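Local coordinates for aldehyde dehydrogenase (Bartonella henselae, PDB 3I44), which probably oxidises aldehydes to carboxylic acids using a nicotinamide cofactor, NAD+ or NADP+, at residues I358-G372 with V385-I399. The protein carries 1 engineered substitution. Sequence-based numbering, arbitrary orientation.
Sequences IQSGIDEGATLVTGG and VRPTVFADVKPHMRI
F390 packs its ring against the last turns of helix 348-363. F390 CB lies 3.9 Å from T367 O. F390 CD1 touches A366 CB at 3.7 Å, and F390 CE1 meets G361 C and I362 N. F390 CZ reaches I358 O at 3.4 Å. A chi1 of -71° places CG anti to the carbonyl carbon and turns the ring toward the backbone of I358 and G361. I399 CD1 lies 3.5 Å above one face, offset toward the rim; L368 CD1 lies over the opposite face. G361 has no side chain, which lets the ring and I399 approach the helix backbone.

The helix ends in a Schellman motif at G365. E364 then takes R398 N on the syn lone pair of OE1 (2.9 Å), at the start of helix 398-401. The R398 guanidinium forms salt bridges with E402 through NH2 and D356 through NH1.

Strands 367-370 and 388-391 are antiparallel. V369 and T370 both face V389, a classic beta bulge. G372 N donates to T388 OG1 at 3.0 Å. Strand 367-370 is outermost in its seven-stranded sheet within this chain, and 388-391 pairs next with 408-414. Helix 348-363 packs on the F390 side, while V369, T370 and A391 touch helix 316-329.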
ATOM      1  N   ILE A 358      30.969  13.487   8.479  1.00 26.69           N
ATOM      2  CA  ILE A 358      31.655  14.801   8.562  1.00 26.98           C
ATOM      3  C   ILE A 358      33.079  14.707   7.933  1.00 27.61           C
ATOM      4  O   ILE A 358      33.440  15.474   7.024  1.00 27.58           O
ATOM      5  CB  ILE A 358      31.721  15.316  10.005  1.00 26.79           C
ATOM      6  CG1 ILE A 358      30.334  15.787  10.466  1.00 25.09           C
ATOM      7  CG2 ILE A 358      32.674  16.503  10.128  1.00 26.68           C
ATOM      8  CD1 ILE A 358      30.227  15.990  11.958  1.00 22.67           C
ATOM      9  N   GLN A 359      33.854  13.727   8.384  1.00 28.47           N
ATOM     10  CA  GLN A 359      35.180  13.472   7.809  1.00 28.81           C
ATOM     11  C   GLN A 359      35.106  13.293   6.281  1.00 28.51           C
ATOM     12  O   GLN A 359      35.925  13.878   5.548  1.00 28.85           O
ATOM     13  CB  GLN A 359      35.856  12.272   8.492  1.00 29.57           C
ATOM     14  CG  GLN A 359      37.336  12.121   8.125  1.00 29.89           C
ATOM     15  CD  GLN A 359      38.155  13.327   8.558  1.00 30.87           C
ATOM     16  OE1 GLN A 359      38.190  13.671   9.736  1.00 34.65           O
ATOM     17  NE2 GLN A 359      38.786  13.990   7.608  1.00 29.39           N
ATOM     18  N   SER A 360      34.092  12.567   5.789  1.00 28.64           N
ATOM     19  CA  SER A 360      33.889  12.405   4.335  1.00 28.62           C
ATOM     20  C   SER A 360      33.715  13.739   3.605  1.00 29.28           C
ATOM     21  O   SER A 360      34.178  13.912   2.437  1.00 29.86           O
ATOM     22  CB  SER A 360      32.693  11.488   4.015  1.00 29.12           C
ATOM     23  OG  SER A 360      31.441  12.184   3.942  1.00 28.45           O
ATOM     24  N   GLY A 361      33.029  14.682   4.260  1.00 29.42           N
ATOM     25  CA  GLY A 361      32.801  15.993   3.663  1.00 29.65           C
ATOM     26  C   GLY A 361      34.129  16.684   3.484  1.00 29.49           C
ATOM     27  O   GLY A 361      34.409  17.245   2.433  1.00 30.26           O
ATOM     28  N   ILE A 362      34.964  16.623   4.506  1.00 30.31           N
ATOM     29  CA  ILE A 362      36.326  17.178   4.408  1.00 31.26           C
ATOM     30  C   ILE A 362      37.123  16.484   3.280  1.00 31.64           C
ATOM     31  O   ILE A 362      37.631  17.145   2.373  1.00 31.90           O
ATOM     32  CB  ILE A 362      37.073  17.074   5.756  1.00 31.45           C
ATOM     33  CG1 ILE A 362      36.362  17.929   6.803  1.00 30.44           C
ATOM     34  CG2 ILE A 362      38.559  17.544   5.588  1.00 31.18           C
ATOM     35  CD1 ILE A 362      36.679  17.573   8.205  1.00 32.21           C
ATOM     36  N   ASP A 363      37.146  15.157   3.300  1.00 32.22           N
ATOM     37  CA  ASP A 363      37.954  14.384   2.348  1.00 32.61           C
ATOM     38  C   ASP A 363      37.512  14.539   0.922  1.00 33.23           C
ATOM     39  O   ASP A 363      38.335  14.486   0.016  1.00 33.80           O
ATOM     40  CB  ASP A 363      37.897  12.905   2.688  1.00 32.87           C
ATOM     41  CG  ASP A 363      38.524  12.601   3.999  1.00 32.96           C
ATOM     42  OD1 ASP A 363      39.170  13.492   4.569  1.00 36.32           O
ATOM     43  OD2 ASP A 363      38.343  11.481   4.485  1.00 35.12           O
ATOM     44  N   GLU A 364      36.209  14.721   0.703  1.00 33.49           N
ATOM     45  CA  GLU A 364      35.693  14.840  -0.662  1.00 33.07           C
ATOM     46  C   GLU A 364      35.837  16.250  -1.207  1.00 32.68           C
ATOM     47  O   GLU A 364      35.489  16.514  -2.367  1.00 32.02           O
ATOM     48  CB  GLU A 364      34.246  14.323  -0.768  1.00 33.42           C
ATOM     49  CG  GLU A 364      34.193  12.779  -0.674  1.00 34.32           C
ATOM     50  CD  GLU A 364      32.797  12.192  -0.809  1.00 35.89           C
ATOM     51  OE1 GLU A 364      31.816  12.894  -0.526  1.00 36.65           O
ATOM     52  OE2 GLU A 364      32.682  11.002  -1.165  1.00 38.36           O
ATOM     53  N   GLY A 365      36.360  17.150  -0.384  1.00 32.56           N
ATOM     54  CA  GLY A 365      36.662  18.492  -0.844  1.00 32.81           C
ATOM     55  C   GLY A 365      35.563  19.531  -0.687  1.00 32.83           C
ATOM     56  O   GLY A 365      35.637  20.558  -1.342  1.00 33.32           O
ATOM     57  N   ALA A 366      34.551  19.305   0.164  1.00 32.33           N
ATOM     58  CA  ALA A 366      33.560  20.384   0.431  1.00 32.45           C
ATOM     59  C   ALA A 366      34.250  21.448   1.279  1.00 31.85           C
ATOM     60  O   ALA A 366      35.180  21.129   2.000  1.00 32.91           O
ATOM     61  CB  ALA A 366      32.297  19.847   1.135  1.00 31.40           C
ATOM     62  N   THR A 367      33.824  22.702   1.200  1.00 32.07           N
ATOM     63  CA  THR A 367      34.323  23.736   2.146  1.00 32.05           C
ATOM     64  C   THR A 367      33.747  23.576   3.560  1.00 32.21           C
ATOM     65  O   THR A 367      32.531  23.730   3.767  1.00 32.36           O
ATOM     66  CB  THR A 367      33.973  25.133   1.652  1.00 32.55           C
ATOM     67  OG1 THR A 367      34.454  25.260   0.320  1.00 32.57           O
ATOM     68  CG2 THR A 367      34.601  26.240   2.555  1.00 31.28           C
ATOM     69  N   LEU A 368      34.612  23.300   4.535  1.00 31.46           N
ATOM     70  CA  LEU A 368      34.230  23.315   5.934  1.00 31.58           C
ATOM     71  C   LEU A 368      34.128  24.752   6.435  1.00 31.93           C
ATOM     72  O   LEU A 368      35.153  25.432   6.602  1.00 32.03           O
ATOM     73  CB  LEU A 368      35.212  22.517   6.798  1.00 31.57           C
ATOM     74  CG  LEU A 368      34.944  22.422   8.299  1.00 32.91           C
ATOM     75  CD1 LEU A 368      33.591  21.761   8.602  1.00 33.28           C
ATOM     76  CD2 LEU A 368      36.078  21.677   8.993  1.00 31.86           C
ATOM     77  N   VAL A 369      32.889  25.198   6.705  1.00 31.00           N
ATOM     78  CA  VAL A 369      32.626  26.582   7.107  1.00 29.52           C
ATOM     79  C   VAL A 369      32.798  26.768   8.583  1.00 29.72           C
ATOM     80  O   VAL A 369      33.400  27.754   9.007  1.00 29.67           O
ATOM     81  CB  VAL A 369      31.221  27.044   6.678  1.00 30.07           C
ATOM     82  CG1 VAL A 369      30.916  28.483   7.186  1.00 27.36           C
ATOM     83  CG2 VAL A 369      31.089  26.932   5.176  1.00 25.75           C
ATOM     84  N   THR A 370      32.254  25.837   9.374  1.00 29.93           N
ATOM     85  CA  THR A 370      32.474  25.809  10.816  1.00 29.99           C
ATOM     86  C   THR A 370      32.135  24.441  11.366  1.00 29.26           C
ATOM     87  O   THR A 370      31.567  23.614  10.671  1.00 29.05           O
ATOM     88  CB  THR A 370      31.660  26.882  11.571  1.00 30.70           C
ATOM     89  OG1 THR A 370      31.852  26.709  12.983  1.00 33.13           O
ATOM     90  CG2 THR A 370      30.161  26.790  11.239  1.00 30.35           C
ATOM     91  N   GLY A 371      32.469  24.209  12.621  1.00 29.05           N
ATOM     92  CA  GLY A 371      32.327  22.876  13.212  1.00 29.00           C
ATOM     93  C   GLY A 371      33.300  21.898  12.585  1.00 29.18           C
ATOM     94  O   GLY A 371      34.349  22.292  12.051  1.00 29.45           O
ATOM     95  N   GLY A 372      32.952  20.615  12.631  1.00 29.41           N
ATOM     96  CA  GLY A 372      33.862  19.544  12.209  1.00 29.01           C
ATOM     97  C   GLY A 372      33.757  18.342  13.128  1.00 29.24           C
ATOM     98  O   GLY A 372      32.743  18.150  13.823  1.00 28.77           O
ATOM     99  N   VAL A 385      27.934  16.296  19.163  1.00 22.52           N
ATOM    100  CA  VAL A 385      28.403  16.567  17.837  1.00 22.44           C
ATOM    101  C   VAL A 385      28.411  18.090  17.695  1.00 22.53           C
ATOM    102  O   VAL A 385      27.510  18.777  18.181  1.00 21.74           O
ATOM    103  CB  VAL A 385      27.495  15.903  16.768  1.00 22.63           C
ATOM    104  CG1 VAL A 385      27.956  16.255  15.350  1.00 23.28           C
ATOM    105  CG2 VAL A 385      27.453  14.378  16.943  1.00 22.17           C
ATOM    106  N   ARG A 386      29.430  18.610  17.033  1.00 22.44           N
ATOM    107  CA  ARG A 386      29.547  20.042  16.821  1.00 23.10           C
ATOM    108  C   ARG A 386      28.623  20.484  15.700  1.00 23.83           C
ATOM    109  O   ARG A 386      28.668  19.908  14.609  1.00 24.98           O
ATOM    110  CB  ARG A 386      30.995  20.397  16.421  1.00 22.80           C
ATOM    111  CG  ARG A 386      32.039  20.094  17.474  1.00 24.53           C
ATOM    112  CD  ARG A 386      33.453  20.007  16.903  1.00 24.12           C
ATOM    113  NE  ARG A 386      33.944  21.297  16.416  1.00 25.11           N
ATOM    114  CZ  ARG A 386      34.997  21.436  15.611  1.00 28.25           C
ATOM    115  NH1 ARG A 386      35.675  20.378  15.188  1.00 30.34           N
ATOM    116  NH2 ARG A 386      35.400  22.644  15.234  1.00 29.68           N
ATOM    117  N   PRO A 387      27.840  21.561  15.914  1.00 24.48           N
ATOM    118  CA  PRO A 387      27.110  22.118  14.786  1.00 23.87           C
ATOM    119  C   PRO A 387      28.048  22.436  13.630  1.00 23.29           C
ATOM    120  O   PRO A 387      28.995  23.211  13.782  1.00 23.66           O
ATOM    121  CB  PRO A 387      26.493  23.388  15.357  1.00 24.50           C
ATOM    122  CG  PRO A 387      26.360  23.140  16.783  1.00 24.83           C
ATOM    123  CD  PRO A 387      27.502  22.229  17.176  1.00 24.62           C
ATOM    124  N   THR A 388      27.798  21.836  12.483  1.00 22.67           N
ATOM    125  CA  THR A 388      28.732  21.879  11.366  1.00 22.27           C
ATOM    126  C   THR A 388      28.050  22.363  10.095  1.00 22.95           C
ATOM    127  O   THR A 388      26.913  21.969   9.795  1.00 23.32           O
ATOM    128  CB  THR A 388      29.343  20.439  11.164  1.00 22.38           C
ATOM    129  OG1 THR A 388      30.005  20.050  12.378  1.00 22.24           O
ATOM    130  CG2 THR A 388      30.312  20.387   9.982  1.00 22.22           C
ATOM    131  N   VAL A 389      28.739  23.218   9.349  1.00 22.83           N
ATOM    132  CA  VAL A 389      28.268  23.701   8.069  1.00 23.12           C
ATOM    133  C   VAL A 389      29.291  23.399   6.975  1.00 23.40           C
ATOM    134  O   VAL A 389      30.473  23.741   7.113  1.00 24.34           O
ATOM    135  CB  VAL A 389      27.956  25.233   8.136  1.00 22.77           C
ATOM    136  CG1 VAL A 389      27.541  25.779   6.794  1.00 23.22           C
ATOM    137  CG2 VAL A 389      26.870  25.544   9.183  1.00 24.57           C
ATOM    138  N   PHE A 390      28.833  22.788   5.872  1.00 23.68           N
ATOM    139  CA  PHE A 390      29.614  22.666   4.646  1.00 23.85           C
ATOM    140  C   PHE A 390      29.018  23.531   3.554  1.00 24.65           C
ATOM    141  O   PHE A 390      27.790  23.653   3.476  1.00 25.63           O
ATOM    142  CB  PHE A 390      29.624  21.209   4.166  1.00 24.10           C
ATOM    143  CG  PHE A 390      30.436  20.286   5.017  1.00 24.11           C
ATOM    144  CD1 PHE A 390      31.817  20.190   4.832  1.00 25.87           C
ATOM    145  CD2 PHE A 390      29.836  19.520   6.008  1.00 25.84           C
ATOM    146  CE1 PHE A 390      32.581  19.321   5.618  1.00 26.36           C
ATOM    147  CE2 PHE A 390      30.586  18.656   6.797  1.00 27.16           C
ATOM    148  CZ  PHE A 390      31.966  18.548   6.590  1.00 25.88           C
ATOM    149  N   ALA A 391      29.877  24.114   2.712  1.00 24.71           N
ATOM    150  CA  ALA A 391      29.476  24.879   1.537  1.00 25.74           C
ATOM    151  C   ALA A 391      30.189  24.305   0.315  1.00 26.79           C
ATOM    152  O   ALA A 391      31.072  23.443   0.458  1.00 27.20           O
ATOM    153  CB  ALA A 391      29.784  26.383   1.701  1.00 25.53           C
ATOM    154  N   ASP A 392      29.801  24.767  -0.876  1.00 27.78           N
ATOM    155  CA  ASP A 392      30.292  24.209  -2.136  1.00 29.27           C
ATOM    156  C   ASP A 392      30.160  22.678  -2.161  1.00 29.51           C
ATOM    157  O   ASP A 392      31.082  21.965  -2.566  1.00 30.11           O
ATOM    158  CB  ASP A 392      31.735  24.665  -2.360  1.00 29.68           C
ATOM    159  CG  ASP A 392      31.884  26.159  -2.126  1.00 31.94           C
ATOM    160  OD1 ASP A 392      31.082  26.902  -2.741  1.00 34.58           O
ATOM    161  OD2 ASP A 392      32.748  26.580  -1.304  1.00 33.69           O
ATOM    162  N   VAL A 393      29.011  22.169  -1.708  1.00 29.84           N
ATOM    163  CA  VAL A 393      28.773  20.732  -1.708  1.00 29.48           C
ATOM    164  C   VAL A 393      28.310  20.373  -3.108  1.00 30.20           C
ATOM    165  O   VAL A 393      27.638  21.158  -3.766  1.00 30.60           O
ATOM    166  CB  VAL A 393      27.730  20.321  -0.663  1.00 30.05           C
ATOM    167  CG1 VAL A 393      27.459  18.801  -0.753  1.00 28.92           C
ATOM    168  CG2 VAL A 393      28.194  20.732   0.755  1.00 27.79           C
ATOM    169  N   LYS A 394      28.737  19.216  -3.584  1.00 30.69           N
ATOM    170  CA  LYS A 394      28.419  18.755  -4.926  1.00 31.27           C
ATOM    171  C   LYS A 394      27.551  17.492  -4.818  1.00 30.67           C
ATOM    172  O   LYS A 394      27.669  16.753  -3.829  1.00 29.97           O
ATOM    173  CB  LYS A 394      29.706  18.397  -5.676  1.00 32.30           C
ATOM    174  CG  LYS A 394      30.698  19.548  -5.862  1.00 35.60           C
ATOM    175  CD  LYS A 394      30.267  20.464  -6.977  1.00 39.20           C
ATOM    176  CE  LYS A 394      31.191  21.686  -7.098  1.00 42.54           C
ATOM    177  NZ  LYS A 394      32.351  21.335  -7.978  1.00 45.57           N
ATOM    178  N   PRO A 395      26.701  17.234  -5.837  1.00 30.39           N
ATOM    179  CA  PRO A 395      25.779  16.088  -5.850  1.00 30.43           C
ATOM    180  C   PRO A 395      26.388  14.708  -5.600  1.00 30.45           C
ATOM    181  O   PRO A 395      25.686  13.816  -5.121  1.00 30.13           O
ATOM    182  CB  PRO A 395      25.170  16.132  -7.266  1.00 30.58           C
ATOM    183  CG  PRO A 395      25.250  17.568  -7.672  1.00 31.23           C
ATOM    184  CD  PRO A 395      26.573  18.036  -7.077  1.00 30.99           C
ATOM    185  N   HIS A 396      27.669  14.504  -5.920  1.00 30.66           N
ATOM    186  CA  HIS A 396      28.253  13.161  -5.751  1.00 30.31           C
ATOM    187  C   HIS A 396      28.720  12.934  -4.326  1.00 29.56           C
ATOM    188  O   HIS A 396      29.034  11.810  -3.947  1.00 29.76           O
ATOM    189  CB  HIS A 396      29.440  12.960  -6.710  1.00 31.42           C
ATOM    190  CG  HIS A 396      30.627  13.797  -6.356  1.00 29.41           C
ATOM    191  ND1 HIS A 396      30.885  15.007  -6.964  1.00 29.47           N
ATOM    192  CD2 HIS A 396      31.594  13.623  -5.425  1.00 30.59           C
ATOM    193  CE1 HIS A 396      31.967  15.541  -6.426  1.00 30.47           C
ATOM    194  NE2 HIS A 396      32.412  14.728  -5.483  1.00 30.51           N
ATOM    195  N   MET A 397      28.782  13.983  -3.512  1.00 28.87           N
ATOM    196  CA  MET A 397      29.357  13.828  -2.180  1.00 28.37           C
ATOM    197  C   MET A 397      28.441  13.073  -1.250  1.00 27.74           C
ATOM    198  O   MET A 397      27.215  13.188  -1.326  1.00 27.41           O
ATOM    199  CB  MET A 397      29.704  15.176  -1.579  1.00 29.18           C
ATOM    200  CG  MET A 397      30.728  15.949  -2.385  1.00 30.63           C
ATOM    201  SD  MET A 397      31.079  17.530  -1.597  1.00 32.08           S
ATOM    202  CE  MET A 397      32.434  18.097  -2.661  1.00 29.92           C
ATOM    203  N   ARG A 398      29.031  12.296  -0.357  1.00 27.48           N
ATOM    204  CA  ARG A 398      28.248  11.540   0.585  1.00 27.19           C
ATOM    205  C   ARG A 398      27.312  12.436   1.416  1.00 27.01           C
ATOM    206  O   ARG A 398      26.194  12.016   1.724  1.00 25.63           O
ATOM    207  CB  ARG A 398      29.133  10.720   1.528  1.00 27.61           C
ATOM    208  CG  ARG A 398      29.928   9.583   0.828  1.00 28.99           C
ATOM    209  CD  ARG A 398      30.682   8.730   1.869  1.00 29.69           C
ATOM    210  NE  ARG A 398      29.753   8.110   2.813  1.00 29.42           N
ATOM    211  CZ  ARG A 398      30.064   7.730   4.051  1.00 31.47           C
ATOM    212  NH1 ARG A 398      31.293   7.889   4.539  1.00 33.20           N
ATOM    213  NH2 ARG A 398      29.131   7.194   4.817  1.00 31.47           N
ATOM    214  N   ILE A 399      27.783  13.624   1.812  1.00 26.45           N
ATOM    215  CA  ILE A 399      26.989  14.503   2.686  1.00 26.51           C
ATOM    216  C   ILE A 399      25.765  15.051   1.951  1.00 26.34           C
ATOM    217  O   ILE A 399      24.791  15.442   2.594  1.00 25.87           O
ATOM    218  CB  ILE A 399      27.820  15.684   3.335  1.00 26.64           C
ATOM    219  CG1 ILE A 399      28.593  16.514   2.290  1.00 27.56           C
ATOM    220  CG2 ILE A 399      28.770  15.149   4.380  1.00 26.23           C
ATOM    221  CD1 ILE A 399      29.311  17.739   2.887  1.00 26.30           C
TER
HETATM  222  O   HOH W   1      30.869  13.739   1.854  1.00 28.05           O
HETATM  223  O   HOH W   2      30.857  10.204  -2.791  1.00 34.33           O
HETATM  224  O   HOH W   3      33.661  21.949  -3.427  1.00 35.90           O
HETATM  225  O   HOH W   4      30.315  25.068  15.229  1.00 35.66           O
HETATM  226  O   HOH W   5      34.018  25.111  14.703  1.00 36.96           O
HETATM  227  O   HOH W   6      31.666  16.735  15.901  1.00 24.99           O